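Side-chain contact in epidermal growth factor receptor pathway substrate 8-like protein 1 (Mus musculus, PDB 2CY5), which probably binds short peptide motifs of signalling partners through its phosphotyrosine-binding (PTB) domain, as related PTB domains do: residues A38-D41 with S42-R45. Residues are numbered along the deposited sequence; the frame is centred on the assembly and turned at random.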
loop_
_atom_site.group_PDB
_atom_site.type_symbol
_atom_site.label_atom_id
_atom_site.label_comp_id
_atom_site.label_asym_id
_atom_site.label_seq_id
_atom_site.Cartn_x
_atom_site.Cartn_y
_atom_site.Cartn_z
ATOM N N ALA A 38 7.169 -1.158 19.086
ATOM C CA ALA A 38 7.665 -0.370 20.211
ATOM C C ALA A 38 8.969 0.338 19.717
ATOM O O ALA A 38 9.123 1.519 20.069
ATOM C CB ALA A 38 8.066 -1.229 21.427
ATOM N N VAL A 39 9.850 -0.344 18.969
ATOM C CA VAL A 39 11.111 0.378 18.490
ATOM C C VAL A 39 10.683 1.592 17.656
ATOM O O VAL A 39 11.153 2.723 17.848
ATOM C CB VAL A 39 11.986 -0.567 17.708
ATOM C CG1 VAL A 39 13.184 0.152 17.071
ATOM C CG2 VAL A 39 12.568 -1.590 18.661
HETATM N N MSE A 40 9.737 1.371 16.719
HETATM C CA MSE A 40 9.273 2.447 15.854
HETATM C C MSE A 40 8.720 3.543 16.631
HETATM O O MSE A 40 8.866 4.758 16.311
HETATM C CB MSE A 40 8.220 1.946 14.742
HETATM C CG MSE A 40 9.029 1.090 13.858
HETATM SE SE MSE A 40 7.706 0.246 12.601
HETATM C CE MSE A 40 7.441 1.962 11.547
ATOM N N ASP A 41 8.031 3.160 17.676
ATOM C CA ASP A 41 7.398 4.214 18.444
ATOM C C ASP A 41 8.515 4.992 19.165
ATOM O O ASP A 41 8.460 6.256 19.215
ATOM C CB ASP A 41 6.474 3.596 19.508
ATOM C CG ASP A 41 5.687 4.603 20.266
ATOM O OD1 ASP A 41 5.312 5.797 19.799
ATOM O OD2 ASP A 41 5.452 4.145 21.414
ATOM N N SER A 42 9.524 4.296 19.624
ATOM C CA SER A 42 10.544 5.076 20.322
ATOM C C SER A 42 11.371 5.963 19.286
ATOM O O SER A 42 12.111 6.901 19.692
ATOM C CB SER A 42 11.450 4.127 21.063
ATOM O OG SER A 42 12.310 3.529 20.096
ATOM N N GLN A 43 11.259 5.695 17.975
ATOM C CA GLN A 43 11.972 6.506 16.989
ATOM C C GLN A 43 11.026 7.633 16.487
ATOM O O GLN A 43 11.322 8.285 15.495
ATOM C CB GLN A 43 12.383 5.634 15.834
ATOM C CG GLN A 43 13.462 4.603 16.155
ATOM C CD GLN A 43 13.692 3.556 15.017
ATOM O OE1 GLN A 43 12.766 3.184 14.183
ATOM N NE2 GLN A 43 14.902 3.051 14.978
ATOM N N GLY A 44 9.838 7.762 17.042
ATOM C CA GLY A 44 8.925 8.838 16.641
ATOM C C GLY A 44 8.206 8.549 15.333
ATOM O O GLY A 44 7.725 9.485 14.606
ATOM N N ARG A 45 8.088 7.253 14.994
ATOM C CA ARG A 45 7.355 6.862 13.753
ATOM C C ARG A 45 5.938 6.454 13.936
ATOM O O ARG A 45 5.301 6.092 12.975
ATOM C CB ARG A 45 8.065 5.672 13.062
ATOM C CG ARG A 45 9.574 6.008 12.861
ATOM C CD ARG A 45 10.059 5.464 11.607
ATOM N NE ARG A 45 10.769 4.279 11.787
ATOM C CZ ARG A 45 11.005 3.408 10.791
ATOM N NH1 ARG A 45 10.576 3.646 9.533
ATOM N NH2 ARG A 45 11.603 2.243 11.065
#
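The terminal methyl of M40, a selenomethionine, lies over the centre of one face of the R45 guanidinium, with M40 CE 3.9 Å from R45 CZ. The M40 chain bends at its last torsion (chi3 74°), bringing CE against that face, while M40 CG nears R45 NH2. M40 is buried, reaching V17 and F19 of strand 9-20, and A105 of the second subunit packs on both M40 and R45. V39 and Q43 run side by side, V39 CG1 lying 4.0 Å from Q43 NE2.

Backbone bonds close helix 30-42 with a Schellman motif in the PTB domain, at the start of the loop leading to strand 49-55. R45 N donates to M40 O at 2.9 Å and G44 N to D41 O at 3.0 Å, the latter from well above the carbonyl plane. G44 itself takes a positive phi (79°), which favours glycine. One turn back, S42 N bonds to A38 O.

S42 OG, placed between its own N and carbonyl carbon (chi1 76°), folds back to give V39 O a hydrogen bond of 2.7 Å. Q43 OE1 accepts two weak bonds from R45, NE at 3.3 Å and NH2 at 3.5 Å, which may help to fix the guanidinium's rotation over M40. Shortening R45 to an alanine would probably take the flat cover from M40 CE and both donors from Q43 OE1, leaving the Q43 amide freer to turn.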